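Mandelate racemase/muconate lactonizing enzyme-like protein (Rubrobacter xylanophilus DSM 9941, PDB 3CYJ) is of unknown function but carries the two-domain fold of the enolase superfamily, with a sodium ion held by three acidic side chains of its barrel domain. Local coordinates at residues K164-R169 against M192-G197; A244-E249 against V264-A269; L76-V81 against A108-K113. All blocks are in the same frame, centred on the assembly; numbering follows the deposited sequence.

Overall arrangement
Following the chain from the N terminus, interaction 3 comes first. It closes the stretch from helix 78-88 to helix 97-116, packing the beginning of one against the later part of the other in the N-terminal domain. Interaction 1 then joins strands 162-166 and 190-194 of the barrel across helix 174-185, and interaction 2 joins strands 244-247 and 266-269 across helix 254-261. The three loops follow in series; none nests in or crosses another. Interactions 1 and 2 belong to the same curled sheet, their centres about 13 Å apart, with strand 219-221 between their inner strands. Interaction 3 lies with its centre about 36 Å from that of interaction 1, beyond the chain's centre.

Interaction 1 (K164-R169 against M192-G197); sequences KMKVGR and MVDANG. With NA (sodium ion), chain E.
One carboxylate oxygen, D194 OD2, serves two cations here: it coordinates the sodium ion at 2.5 Å and takes a salt bridge from K166 NZ at 3.1 Å. The setting is a right-handed beta-alpha-beta crossover of a TIM barrel, with parallel strands 162-166 and 190-194 side by side and helix 174-185 between them in sequence. E221 and E222 complete the protein part of the metal site. K166 arrives from 44° above the carboxylate plane; a bend at chi2 (-58°) turns its chain to run alongside D194 in the same direction. The other oxygen is used too, because N196 N donates to D194 OD1 at 2.9 Å and closes an Asx turn that helps fix the rotation of the carboxylate. K164, on the same face of the sheet, lays its CE near D194 CB, but its NZ turns to salt bridges with E221 and E317. Behind the site the backbones pair regularly: M165 N donates to M192 O, D194 N to M165 O, and V167 N to D194 O. On the opposite face M165 and V193 lie side by side, M165 also reaching V178 and A181 of helix 174-185. From just beyond its own strand, V167 sends CG1 back to 3.9 Å from V193 CG1.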
loop_
_atom_site.group_PDB
_atom_site.type_symbol
_atom_site.label_atom_id
_atom_site.label_comp_id
_atom_site.label_asym_id
_atom_site.label_seq_id
_atom_site.Cartn_x
_atom_site.Cartn_y
_atom_site.Cartn_z
ATOM N N LYS A 164 26.050 -22.347 14.998
ATOM C CA LYS A 164 24.624 -22.637 14.726
ATOM C C LYS A 164 24.178 -24.080 15.010
ATOM O O LYS A 164 24.886 -25.038 14.737
ATOM C CB LYS A 164 24.227 -22.200 13.277
ATOM C CG LYS A 164 22.702 -22.089 12.991
ATOM C CD LYS A 164 22.425 -21.563 11.519
ATOM C CE LYS A 164 22.618 -22.723 10.519
ATOM N NZ LYS A 164 22.504 -22.385 9.092
ATOM N N MET A 165 22.981 -24.215 15.562
ATOM C CA MET A 165 22.358 -25.515 15.861
ATOM C C MET A 165 20.897 -25.601 15.292
ATOM O O MET A 165 20.279 -24.585 14.957
ATOM C CB MET A 165 22.374 -25.790 17.374
ATOM C CG MET A 165 21.714 -24.722 18.250
ATOM S SD MET A 165 21.451 -25.112 20.040
ATOM C CE MET A 165 20.341 -26.528 20.006
ATOM N N LYS A 166 20.371 -26.819 15.173
ATOM C CA LYS A 166 18.994 -27.042 14.775
ATOM C C LYS A 166 18.015 -27.065 15.944
ATOM O O LYS A 166 18.324 -27.535 17.041
ATOM C CB LYS A 166 18.894 -28.353 14.002
ATOM C CG LYS A 166 19.944 -28.555 12.898
ATOM C CD LYS A 166 19.896 -27.446 11.882
ATOM C CE LYS A 166 20.362 -27.941 10.535
ATOM N NZ LYS A 166 20.801 -26.797 9.721
ATOM N N VAL A 167 16.819 -26.533 15.699
ATOM C CA VAL A 167 15.708 -26.559 16.657
ATOM C C VAL A 167 14.434 -26.901 15.897
ATOM O O VAL A 167 14.376 -26.806 14.663
ATOM C CB VAL A 167 15.426 -25.140 17.325
ATOM C CG1 VAL A 167 16.487 -24.776 18.301
ATOM C CG2 VAL A 167 15.222 -24.045 16.228
ATOM N N GLY A 168 13.393 -27.239 16.635
ATOM C CA GLY A 168 12.065 -27.233 16.005
ATOM C C GLY A 168 11.463 -28.576 15.665
ATOM O O GLY A 168 10.255 -28.638 15.323
ATOM N N ARG A 169 12.285 -29.638 15.731
ATOM C CA ARG A 169 11.820 -31.001 15.456
ATOM C C ARG A 169 10.973 -31.591 16.610
ATOM O O ARG A 169 9.898 -32.152 16.377
ATOM C CB ARG A 169 12.998 -31.926 15.107
ATOM C CG ARG A 169 12.561 -33.281 14.615
ATOM C CD ARG A 169 13.713 -34.111 14.104
ATOM N NE ARG A 169 13.113 -35.286 13.495
ATOM C CZ ARG A 169 12.786 -35.378 12.207
ATOM N NH1 ARG A 169 12.181 -36.463 11.766
ATOM N NH2 ARG A 169 13.067 -34.386 11.350
ATOM N N MET A 192 23.334 -19.317 17.338
ATOM C CA MET A 192 22.408 -19.136 16.251
ATOM C C MET A 192 21.547 -20.394 16.120
ATOM O O MET A 192 22.036 -21.506 16.308
ATOM C CB MET A 192 23.229 -18.952 14.960
ATOM C CG MET A 192 24.400 -17.860 15.009
ATOM S SD MET A 192 25.630 -18.033 13.726
ATOM C CE MET A 192 24.589 -17.726 12.292
ATOM N N VAL A 193 20.257 -20.238 15.798
ATOM C CA VAL A 193 19.376 -21.417 15.572
ATOM C C VAL A 193 18.774 -21.481 14.154
ATOM O O VAL A 193 18.563 -20.457 13.498
ATOM C CB VAL A 193 18.290 -21.624 16.689
ATOM C CG1 VAL A 193 18.954 -21.780 18.140
ATOM C CG2 VAL A 193 17.221 -20.535 16.654
ATOM N N ASP A 194 18.496 -22.697 13.698
ATOM C CA ASP A 194 17.923 -22.919 12.403
ATOM C C ASP A 194 16.734 -23.863 12.579
ATOM O O ASP A 194 16.898 -24.947 13.117
ATOM C CB ASP A 194 18.980 -23.474 11.447
ATOM C CG ASP A 194 18.455 -23.668 10.018
ATOM O OD1 ASP A 194 17.252 -23.419 9.675
ATOM O OD2 ASP A 194 19.249 -24.149 9.204
ATOM N N ALA A 195 15.549 -23.440 12.106
ATOM C CA ALA A 195 14.306 -24.209 12.315
ATOM C C ALA A 195 13.932 -24.984 11.033
ATOM O O ALA A 195 13.043 -25.859 11.050
ATOM C CB ALA A 195 13.166 -23.280 12.748
ATOM N N ASN A 196 14.613 -24.657 9.927
ATOM C CA ASN A 196 14.372 -25.313 8.643
ATOM C C ASN A 196 12.873 -25.393 8.343
ATOM O O ASN A 196 12.356 -26.475 7.969
ATOM C CB ASN A 196 15.004 -26.730 8.642
ATOM C CG ASN A 196 16.529 -26.672 8.647
ATOM O OD1 ASN A 196 17.126 -26.618 7.573
ATOM N ND2 ASN A 196 17.161 -26.569 9.850
ATOM N N GLY A 197 12.185 -24.272 8.569
ATOM C CA GLY A 197 10.753 -24.129 8.274
ATOM C C GLY A 197 9.793 -24.932 9.143
ATOM O O GLY A 197 8.663 -25.194 8.739
HETATM NA NA NA E . 18.530 -23.751 6.884
#

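Interaction 2 (A244-E249 against V264-A269); sequences AIAAGE and VDILQA
The backbone of I245 is gripped at both its N-H and its carbonyl. I245 N donates to D265 OD2 at 2.7 Å, nearly straight at 164° and onto the lone pair pointing away from the other carboxylate oxygen. I245 O accepts twice, from D265 N at 2.9 Å and from I266 N at 3.1 Å. This is where strand 266-269 begins to pair with strand 244-247, in a beta-alpha-beta unit of the TIM barrel whose helix is 254-261. D265 can bond to the neighbouring strand with its side chain because CG stands beside its own backbone N (chi1 -54°), bringing OD2 to the N-H of I245. OD2 has a second partner, K202 of a neighbouring subunit, so the same oxygen also joins two chains. Further along, the parallel ladder continues with a weak bond from A247 N to I266 O (3.3 Å) and a firmer one from Q268 N to A247 O (3.0 Å). Q268 then reaches across the strand, its NE2 lying 3.4 Å from A247 C, while its OE1 is bonded to Y219. At the C-terminal ends, G248 CA comes within 3.2 Å of Q268 O, a CA-H...O contact at a backbone conformation suited to glycine. Beyond it E249 OE2 makes a salt bridge with R273, while OE1 comes near the sodium ion bound by D194, E221 and E222. Packing fills the rest. A247 CB meets V264 CG1 on the face toward L232 of helix 229-238; on the other face, A246 CB sits against I266 CB, and the tightest carbon pair is A244 CB with I266 CD1, at 3.5 Å.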
loop_
_atom_site.group_PDB
_atom_site.type_symbol
_atom_site.label_atom_id
_atom_site.label_comp_id
_atom_site.label_asym_id
_atom_site.label_seq_id
_atom_site.Cartn_x
_atom_site.Cartn_y
_atom_site.Cartn_z
ATOM N N ALA A 244 18.374 -11.773 14.740
ATOM C CA ALA A 244 18.211 -11.581 13.298
ATOM C C ALA A 244 17.373 -12.690 12.611
ATOM O O ALA A 244 17.562 -13.891 12.849
ATOM C CB ALA A 244 19.566 -11.462 12.648
ATOM N N ILE A 245 16.394 -12.279 11.822
ATOM C CA ILE A 245 15.580 -13.246 11.091
ATOM C C ILE A 245 16.271 -13.496 9.786
ATOM O O ILE A 245 16.470 -12.568 9.045
ATOM C CB ILE A 245 14.111 -12.756 10.900
ATOM C CG1 ILE A 245 13.410 -12.518 12.272
ATOM C CG2 ILE A 245 13.313 -13.727 10.024
ATOM C CD1 ILE A 245 13.300 -13.813 13.242
ATOM N N ALA A 246 16.697 -14.737 9.514
ATOM C CA ALA A 246 17.446 -15.039 8.258
ATOM C C ALA A 246 16.740 -16.090 7.370
ATOM O O ALA A 246 16.079 -17.013 7.877
ATOM C CB ALA A 246 18.868 -15.519 8.565
ATOM N N ALA A 247 16.911 -15.960 6.047
ATOM C CA ALA A 247 16.335 -16.931 5.118
ATOM C C ALA A 247 17.008 -16.799 3.784
ATOM O O ALA A 247 17.673 -15.809 3.558
ATOM C CB ALA A 247 14.838 -16.725 4.999
ATOM N N GLY A 248 16.865 -17.798 2.912
ATOM C CA GLY A 248 17.354 -17.646 1.561
ATOM C C GLY A 248 17.935 -18.764 0.729
ATOM O O GLY A 248 18.167 -18.564 -0.492
ATOM N N GLU A 249 18.217 -19.924 1.301
ATOM C CA GLU A 249 18.750 -21.010 0.423
ATOM C C GLU A 249 17.987 -21.481 -0.851
ATOM O O GLU A 249 18.607 -22.017 -1.763
ATOM C CB GLU A 249 19.105 -22.241 1.226
ATOM C CG GLU A 249 18.015 -22.656 2.211
ATOM C CD GLU A 249 18.260 -24.026 2.746
ATOM O OE1 GLU A 249 17.932 -24.314 3.925
ATOM O OE2 GLU A 249 18.806 -24.829 1.963
ATOM N N VAL A 264 13.355 -10.032 5.407
ATOM C CA VAL A 264 14.293 -10.598 6.404
ATOM C C VAL A 264 15.259 -9.555 6.937
ATOM O O VAL A 264 15.375 -8.464 6.351
ATOM C CB VAL A 264 15.171 -11.769 5.822
ATOM C CG1 VAL A 264 14.302 -12.973 5.420
ATOM C CG2 VAL A 264 16.014 -11.320 4.637
ATOM N N ASP A 265 15.959 -9.898 8.037
ATOM C CA ASP A 265 17.076 -9.094 8.511
ATOM C C ASP A 265 18.384 -9.508 7.820
ATOM O O ASP A 265 19.306 -8.685 7.672
ATOM C CB ASP A 265 17.244 -9.225 10.036
ATOM C CG ASP A 265 15.949 -8.910 10.807
ATOM O OD1 ASP A 265 15.415 -7.790 10.637
ATOM O OD2 ASP A 265 15.451 -9.762 11.572
ATOM N N ILE A 266 18.508 -10.788 7.469
ATOM C CA ILE A 266 19.724 -11.302 6.871
ATOM C C ILE A 266 19.417 -12.209 5.663
ATOM O O ILE A 266 18.652 -13.156 5.773
ATOM C CB ILE A 266 20.617 -12.091 7.907
ATOM C CG1 ILE A 266 20.938 -11.229 9.135
ATOM C CG2 ILE A 266 21.933 -12.544 7.249
ATOM C CD1 ILE A 266 21.904 -11.815 10.073
ATOM N N LEU A 267 20.011 -11.898 4.508
ATOM C CA LEU A 267 19.751 -12.642 3.305
ATOM C C LEU A 267 20.807 -13.734 3.149
ATOM O O LEU A 267 21.994 -13.494 3.404
ATOM C CB LEU A 267 19.747 -11.708 2.106
ATOM C CG LEU A 267 19.486 -12.344 0.714
ATOM C CD1 LEU A 267 18.187 -13.045 0.722
ATOM C CD2 LEU A 267 19.345 -11.335 -0.350
ATOM N N GLN A 268 20.379 -14.928 2.745
ATOM C CA GLN A 268 21.292 -16.025 2.548
ATOM C C GLN A 268 21.211 -16.503 1.132
ATOM O O GLN A 268 20.154 -16.441 0.520
ATOM C CB GLN A 268 20.907 -17.204 3.420
ATOM C CG GLN A 268 20.807 -16.881 4.875
ATOM C CD GLN A 268 20.276 -18.039 5.674
ATOM O OE1 GLN A 268 20.642 -18.198 6.806
ATOM N NE2 GLN A 268 19.383 -18.831 5.097
ATOM N N ALA A 269 22.333 -16.998 0.605
ATOM C CA ALA A 269 22.295 -17.789 -0.607
ATOM C C ALA A 269 23.403 -18.859 -0.563
ATOM O O ALA A 269 24.310 -18.819 0.263
ATOM C CB ALA A 269 22.335 -16.899 -1.876
#

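Interaction 3 (L76-V81 against A108-K113); sequences LSPPAV and ALWDLK
P78 sets the CB-CG edge of its ring on one face of the W110 indole. Its CB stands 3.7 Å from the centroid of the five-membered ring, only 13° off the ring normal, a CH-pi contact over the face. From the same proline, CB also meets L109 CB, and CG sits 3.5 Å from L109 O, so P78 is wedged onto one turn of helix 97-116. P79 follows at the six-membered ring, with CG 3.7 Å from W110 CZ2. About one turn on from P78, V81 crosses L109 at about a right angle, its CG1 3.8 Å from L109 CD1. K113 lies at the other end of the contact. With CG anti to the backbone N (chi1 -179°) and the chain extended beyond, it runs past P78 and brings CE to 3.1 Å from L76 O. A water links that carbonyl to the ammonium group, donating to L76 O at 3.1 Å and accepting a weak bond from K113 NZ; the direct bond of K113 NZ goes to D123 O of another neighbouring subunit. Around this shell, W110 is positioned by a hydrogen bond from NE1 to T278 of helix 276-280 in the barrel domain, and L109 rests on A41 of strand 33-43. Helices 78-88 and 97-116 of the enolase-like N-terminal domain thus meet through proline rings, aliphatic branches and one aromatic face. No direct hydrogen bond joins the segments, which implies that shape and dispersion carry the contact, while the polar tips of W110 and K113 tie it to the barrel domain and to that subunit.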
loop_
_atom_site.group_PDB
_atom_site.type_symbol
_atom_site.label_atom_id
_atom_site.label_comp_id
_atom_site.label_asym_id
_atom_site.label_seq_id
_atom_site.Cartn_x
_atom_site.Cartn_y
_atom_site.Cartn_z
ATOM N N LEU A 76 37.879 -17.772 -20.931
ATOM C CA LEU A 76 38.131 -16.590 -20.120
ATOM C C LEU A 76 36.858 -15.856 -19.701
ATOM O O LEU A 76 36.916 -14.850 -19.001
ATOM C CB LEU A 76 39.018 -15.612 -20.884
ATOM C CG LEU A 76 40.536 -15.909 -20.977
ATOM C CD1 LEU A 76 41.277 -14.625 -21.436
ATOM C CD2 LEU A 76 41.163 -16.440 -19.662
ATOM N N SER A 77 35.694 -16.343 -20.131
ATOM C CA SER A 77 34.464 -15.609 -19.887
ATOM C C SER A 77 33.346 -16.498 -19.329
ATOM O O SER A 77 32.345 -16.707 -19.985
ATOM C CB SER A 77 33.984 -14.946 -21.177
ATOM O OG SER A 77 34.814 -13.855 -21.473
ATOM N N PRO A 78 33.506 -17.001 -18.105
ATOM C CA PRO A 78 32.481 -17.885 -17.554
ATOM C C PRO A 78 31.050 -17.299 -17.592
ATOM O O PRO A 78 30.117 -18.016 -17.954
ATOM C CB PRO A 78 32.977 -18.150 -16.128
ATOM C CG PRO A 78 34.492 -17.940 -16.233
ATOM C CD PRO A 78 34.715 -16.927 -17.266
ATOM N N PRO A 79 30.879 -15.988 -17.314
ATOM C CA PRO A 79 29.501 -15.480 -17.309
ATOM C C PRO A 79 28.790 -15.549 -18.672
ATOM O O PRO A 79 27.562 -15.777 -18.716
ATOM C CB PRO A 79 29.675 -14.021 -16.825
ATOM C CG PRO A 79 30.939 -13.992 -16.096
ATOM C CD PRO A 79 31.831 -14.970 -16.814
ATOM N N ALA A 80 29.533 -15.375 -19.772
ATOM C CA ALA A 80 28.922 -15.551 -21.098
ATOM C C ALA A 80 28.375 -16.965 -21.284
ATOM O O ALA A 80 27.364 -17.148 -21.977
ATOM C CB ALA A 80 29.911 -15.256 -22.213
ATOM N N VAL A 81 29.034 -17.954 -20.689
ATOM C CA VAL A 81 28.515 -19.327 -20.793
ATOM C C VAL A 81 27.266 -19.488 -19.900
ATOM O O VAL A 81 26.248 -20.100 -20.302
ATOM C CB VAL A 81 29.601 -20.353 -20.374
ATOM C CG1 VAL A 81 29.109 -21.807 -20.611
ATOM C CG2 VAL A 81 30.909 -20.039 -21.099
ATOM N N ALA A 108 33.263 -24.469 -11.815
ATOM C CA ALA A 108 34.331 -25.128 -12.545
ATOM C C ALA A 108 34.940 -24.198 -13.602
ATOM O O ALA A 108 36.154 -24.128 -13.739
ATOM C CB ALA A 108 33.813 -26.476 -13.181
ATOM N N LEU A 109 34.098 -23.505 -14.365
ATOM C CA LEU A 109 34.565 -22.537 -15.332
ATOM C C LEU A 109 35.373 -21.347 -14.744
ATOM O O LEU A 109 36.313 -20.849 -15.382
ATOM C CB LEU A 109 33.402 -21.999 -16.140
ATOM C CG LEU A 109 32.637 -23.070 -16.944
ATOM C CD1 LEU A 109 31.553 -22.430 -17.809
ATOM C CD2 LEU A 109 33.591 -23.853 -17.795
ATOM N N TRP A 110 34.995 -20.896 -13.556
ATOM C CA TRP A 110 35.694 -19.821 -12.890
ATOM C C TRP A 110 37.007 -20.343 -12.307
ATOM O O TRP A 110 38.035 -19.667 -12.415
ATOM C CB TRP A 110 34.849 -19.194 -11.777
ATOM C CG TRP A 110 33.976 -18.049 -12.231
ATOM C CD1 TRP A 110 32.583 -18.066 -12.426
ATOM C CD2 TRP A 110 34.399 -16.700 -12.510
ATOM N NE1 TRP A 110 32.163 -16.828 -12.842
ATOM C CE2 TRP A 110 33.246 -15.970 -12.905
ATOM C CE3 TRP A 110 35.644 -16.049 -12.506
ATOM C CZ2 TRP A 110 33.308 -14.609 -13.263
ATOM C CZ3 TRP A 110 35.711 -14.690 -12.876
ATOM C CH2 TRP A 110 34.553 -13.979 -13.231
ATOM N N ASP A 111 36.950 -21.526 -11.680
ATOM C CA ASP A 111 38.179 -22.233 -11.269
ATOM C C ASP A 111 39.140 -22.340 -12.464
ATOM O O ASP A 111 40.312 -21.956 -12.397
ATOM C CB ASP A 111 37.884 -23.610 -10.711
ATOM C CG ASP A 111 39.090 -24.204 -9.912
ATOM O OD1 ASP A 111 39.844 -23.439 -9.245
ATOM O OD2 ASP A 111 39.290 -25.433 -9.926
ATOM N N LEU A 112 38.636 -22.845 -13.576
ATOM C CA LEU A 112 39.436 -22.894 -14.784
ATOM C C LEU A 112 39.986 -21.514 -15.186
ATOM O O LEU A 112 41.153 -21.405 -15.501
ATOM C CB LEU A 112 38.651 -23.544 -15.940
ATOM C CG LEU A 112 39.408 -23.664 -17.266
ATOM C CD1 LEU A 112 40.629 -24.639 -17.083
ATOM C CD2 LEU A 112 38.450 -24.028 -18.489
ATOM N N LYS A 113 39.151 -20.475 -15.235
ATOM C CA LYS A 113 39.663 -19.161 -15.597
ATOM C C LYS A 113 40.804 -18.736 -14.631
ATOM O O LYS A 113 41.826 -18.273 -15.068
ATOM C CB LYS A 113 38.565 -18.094 -15.666
ATOM C CG LYS A 113 39.075 -16.675 -16.087
ATOM C CD LYS A 113 38.158 -15.513 -15.625
ATOM C CE LYS A 113 38.434 -14.184 -16.389
ATOM N NZ LYS A 113 37.902 -12.934 -15.685
HETATM O O HOH W 1 35.046 -13.064 -17.232
#